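Local coordinates for protein cephalosporin hydroxylase CMCI (Streptomyces clavuligerus, PDB 2BM8) that probably takes part in cephamycin biosynthesis, as a cephalosporin hydroxylase related in fold to the Rossmann-like methyltransferases, at residues B[167-172]-B[183-188]. The protein carries 3 engineered substitutions. Residues are numbered along the deposited sequence; the frame is centred on the assembly and turned at random.
Sequences NIMKWA and FIIEDM
M169 in segment 167-172, helical throughout, meets F183 on strand 183-185 where the two elements run nearly antiparallel. The angle between the axes of these short segments is 169° and their closest approach 10.7 Å. M169 and F183 also form the nearest backbone pair, their CA atoms 7.7 Å apart. No hydrogen bond crosses between the segments; the side chains that meet are apolar, and all five touching residues are buried.

The CB of F183 is directed toward the helix. Its CG stands anti to the backbone N (chi1 -171°), which sets one face of the ring against M169 CG. M169 CG sits 3.7 Å from the centroid of the F183 ring and 12° off its normal, a CH-pi contact. Past CG the chain moves off centre. M169 SD is 4.3 Å from the same F183 centroid and approaches obliquely, which makes a Met-aromatic contact.

The helix and strand belong to a beta-alpha-beta unit made of strand 155-159, helix 165-175 and strand 182-185. Strands 155-159 and 182-185 are parallel neighbours in the mixed sheet of a Rossmann-like domain, and the helix packs on that sheet. F157 on the first of these strands meets the F183 ring with nearly parallel planes and also touches I168.

A172 CB approaches the ring obliquely, 4.1 Å from F183 CD1. I168 CG2 lies farther off, 4.4 Å from F183 CE1. With an alanine in place of F183, M169 would probably lose its aromatic partner and a gap would be left between helix and strand. The CB of I185 is also directed toward the helix. Its CD1 lies in the plane of the F183 ring, at the edge, and comes within 4.2 Å of M169 SD.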
ATOM      1  N   ASN B 167      21.858 -24.878  20.241  1.00 15.81           N
ATOM      2  CA  ASN B 167      22.888 -25.813  20.699  1.00 15.82           C
ATOM      3  C   ASN B 167      24.110 -25.797  19.794  1.00 15.47           C
ATOM      4  O   ASN B 167      25.234 -25.801  20.276  1.00 15.51           O
ATOM      5  CB  ASN B 167      22.334 -27.247  20.816  1.00 16.04           C
ATOM      6  CG  ASN B 167      21.706 -27.534  22.197  1.00 16.35           C
ATOM      7  OD1 ASN B 167      22.262 -27.169  23.234  1.00 15.64           O
ATOM      8  ND2 ASN B 167      20.545 -28.194  22.199  1.00 17.47           N
ATOM      9  N   ILE B 168      23.888 -25.751  18.484  1.00 15.36           N
ATOM     10  CA  ILE B 168      24.975 -25.671  17.508  1.00 15.27           C
ATOM     11  C   ILE B 168      25.720 -24.353  17.666  1.00 15.46           C
ATOM     12  O   ILE B 168      26.927 -24.294  17.474  1.00 15.00           O
ATOM     13  CB  ILE B 168      24.425 -25.806  16.068  1.00 15.14           C
ATOM     14  CG1 ILE B 168      23.827 -27.188  15.839  1.00 15.01           C
ATOM     15  CG2 ILE B 168      25.517 -25.566  15.037  1.00 15.06           C
ATOM     16  CD1 ILE B 168      22.901 -27.232  14.632  1.00 15.33           C
ATOM     17  N   MET B 169      24.984 -23.304  18.020  1.00 16.18           N
ATOM     18  CA  MET B 169      25.562 -21.976  18.299  1.00 16.88           C
ATOM     19  C   MET B 169      26.477 -21.986  19.514  1.00 16.53           C
ATOM     20  O   MET B 169      27.523 -21.364  19.486  1.00 16.21           O
ATOM     21  CB  MET B 169      24.462 -20.935  18.534  1.00 17.22           C
ATOM     22  CG  MET B 169      24.704 -19.587  17.883  1.00 18.99           C
ATOM     23  SD  MET B 169      23.132 -18.729  17.614  1.00 23.38           S
ATOM     24  CE  MET B 169      23.164 -17.564  18.922  1.00 22.95           C
ATOM     25  N   LYS B 170      26.055 -22.671  20.576  1.00 16.54           N
ATOM     26  CA  LYS B 170      26.849 -22.802  21.793  1.00 16.76           C
ATOM     27  C   LYS B 170      28.135 -23.574  21.474  1.00 17.00           C
ATOM     28  O   LYS B 170      29.226 -23.210  21.933  1.00 16.57           O
ATOM     29  CB  LYS B 170      26.030 -23.498  22.900  1.00 17.03           C
ATOM     30  CG  LYS B 170      26.841 -24.107  24.106  1.00 17.18           C
ATOM     31  CD  LYS B 170      25.966 -25.077  24.932  1.00 17.80           C
ATOM     32  CE  LYS B 170      26.745 -25.840  26.017  1.00 18.74           C
ATOM     33  NZ  LYS B 170      26.583 -27.346  25.970  1.00 18.33           N
ATOM     34  N   TRP B 171      28.005 -24.629  20.669  1.00 17.14           N
ATOM     35  CA  TRP B 171      29.162 -25.394  20.229  1.00 17.34           C
ATOM     36  C   TRP B 171      30.121 -24.519  19.412  1.00 17.20           C
ATOM     37  O   TRP B 171      31.330 -24.530  19.649  1.00 17.57           O
ATOM     38  CB  TRP B 171      28.755 -26.641  19.423  1.00 17.34           C
ATOM     39  CG  TRP B 171      29.958 -27.339  18.874  1.00 18.35           C
ATOM     40  CD1 TRP B 171      30.718 -28.291  19.502  1.00 18.48           C
ATOM     41  CD2 TRP B 171      30.590 -27.088  17.615  1.00 19.52           C
ATOM     42  NE1 TRP B 171      31.769 -28.660  18.697  1.00 18.53           N
ATOM     43  CE2 TRP B 171      31.717 -27.936  17.535  1.00 19.32           C
ATOM     44  CE3 TRP B 171      30.309 -26.237  16.536  1.00 20.59           C
ATOM     45  CZ2 TRP B 171      32.559 -27.961  16.427  1.00 20.34           C
ATOM     46  CZ3 TRP B 171      31.146 -26.259  15.431  1.00 21.35           C
ATOM     47  CH2 TRP B 171      32.265 -27.115  15.389  1.00 21.45           C
ATOM     48  N   ALA B 172      29.586 -23.754  18.469  1.00 17.02           N
ATOM     49  CA  ALA B 172      30.426 -22.967  17.573  1.00 16.85           C
ATOM     50  C   ALA B 172      31.138 -21.856  18.325  1.00 16.58           C
ATOM     51  O   ALA B 172      32.286 -21.570  18.045  1.00 16.44           O
ATOM     52  CB  ALA B 172      29.615 -22.401  16.415  1.00 16.72           C
ATOM     53  N   PHE B 183      28.193 -16.037  12.422  1.00 13.52           N
ATOM     54  CA  PHE B 183      27.228 -17.110  12.559  1.00 13.53           C
ATOM     55  C   PHE B 183      25.918 -16.526  12.084  1.00 13.36           C
ATOM     56  O   PHE B 183      25.425 -15.584  12.684  1.00 13.07           O
ATOM     57  CB  PHE B 183      27.111 -17.605  14.004  1.00 13.34           C
ATOM     58  CG  PHE B 183      26.275 -18.869  14.149  1.00 13.64           C
ATOM     59  CD1 PHE B 183      26.880 -20.105  14.314  1.00 13.01           C
ATOM     60  CD2 PHE B 183      24.884 -18.818  14.117  1.00 13.66           C
ATOM     61  CE1 PHE B 183      26.113 -21.263  14.458  1.00 12.74           C
ATOM     62  CE2 PHE B 183      24.121 -19.983  14.259  1.00 13.28           C
ATOM     63  CZ  PHE B 183      24.743 -21.197  14.429  1.00 12.09           C
ATOM     64  N   ILE B 184      25.371 -17.097  11.009  1.00 13.09           N
ATOM     65  CA  ILE B 184      24.221 -16.538  10.317  1.00 13.34           C
ATOM     66  C   ILE B 184      23.046 -17.511  10.257  1.00 13.55           C
ATOM     67  O   ILE B 184      23.198 -18.665   9.852  1.00 13.62           O
ATOM     68  CB  ILE B 184      24.629 -16.119   8.895  1.00 13.20           C
ATOM     69  CG1 ILE B 184      25.524 -14.880   8.972  1.00 13.47           C
ATOM     70  CG2 ILE B 184      23.403 -15.813   8.048  1.00 12.85           C
ATOM     71  CD1 ILE B 184      26.327 -14.621   7.740  1.00 13.75           C
ATOM     72  N   ILE B 185      21.869 -17.033  10.646  1.00 13.93           N
ATOM     73  CA  ILE B 185      20.657 -17.836  10.544  1.00 14.32           C
ATOM     74  C   ILE B 185      19.756 -17.195   9.524  1.00 14.12           C
ATOM     75  O   ILE B 185      19.236 -16.115   9.742  1.00 14.33           O
ATOM     76  CB  ILE B 185      19.963 -17.942  11.912  1.00 14.30           C
ATOM     77  CG1 ILE B 185      20.822 -18.763  12.866  1.00 14.59           C
ATOM     78  CG2 ILE B 185      18.604 -18.608  11.764  1.00 14.57           C
ATOM     79  CD1 ILE B 185      20.602 -18.469  14.309  1.00 15.94           C
ATOM     80  N   GLU B 186      19.577 -17.855   8.394  1.00 14.63           N
ATOM     81  CA  GLU B 186      18.741 -17.303   7.336  1.00 15.05           C
ATOM     82  C   GLU B 186      17.280 -17.635   7.630  1.00 15.20           C
ATOM     83  O   GLU B 186      17.005 -18.653   8.244  1.00 15.16           O
ATOM     84  CB  GLU B 186      19.179 -17.848   5.975  1.00 15.30           C
ATOM     85  CG  GLU B 186      20.623 -17.501   5.593  1.00 15.43           C
ATOM     86  CD  GLU B 186      20.936 -17.713   4.110  1.00 15.16           C
ATOM     87  OE1 GLU B 186      20.048 -18.190   3.384  1.00 14.16           O
ATOM     88  OE2 GLU B 186      22.083 -17.424   3.678  1.00 15.39           O
ATOM     89  N   ASP B 187      16.372 -16.723   7.268  1.00 15.52           N
ATOM     90  CA  ASP B 187      14.924 -16.954   7.198  1.00 15.73           C
ATOM     91  C   ASP B 187      14.197 -17.112   8.531  1.00 15.96           C
ATOM     92  O   ASP B 187      13.158 -16.470   8.753  1.00 15.01           O
ATOM     93  CB  ASP B 187      14.607 -18.171   6.320  1.00 16.13           C
ATOM     94  CG  ASP B 187      15.020 -17.967   4.869  1.00 17.38           C
ATOM     95  OD1 ASP B 187      14.449 -17.046   4.227  1.00 19.60           O
ATOM     96  OD2 ASP B 187      15.899 -18.657   4.300  1.00 15.51           O
ATOM     97  N   MET B 188      14.733 -17.957   9.408  1.00 16.08           N
ATOM     98  CA  MET B 188      13.945 -18.488  10.510  1.00 16.95           C
ATOM     99  C   MET B 188      13.763 -17.576  11.724  1.00 16.43           C
ATOM    100  O   MET B 188      12.746 -17.693  12.413  1.00 15.76           O
ATOM    101  CB  MET B 188      14.498 -19.847  10.967  1.00 17.50           C
ATOM    102  CG  MET B 188      13.478 -20.683  11.763  1.00 19.96           C
ATOM    103  SD  MET B 188      11.859 -20.966  10.919  1.00 22.73           S
ATOM    104  CE  MET B 188      12.106 -22.617  10.213  1.00 22.31           C
TER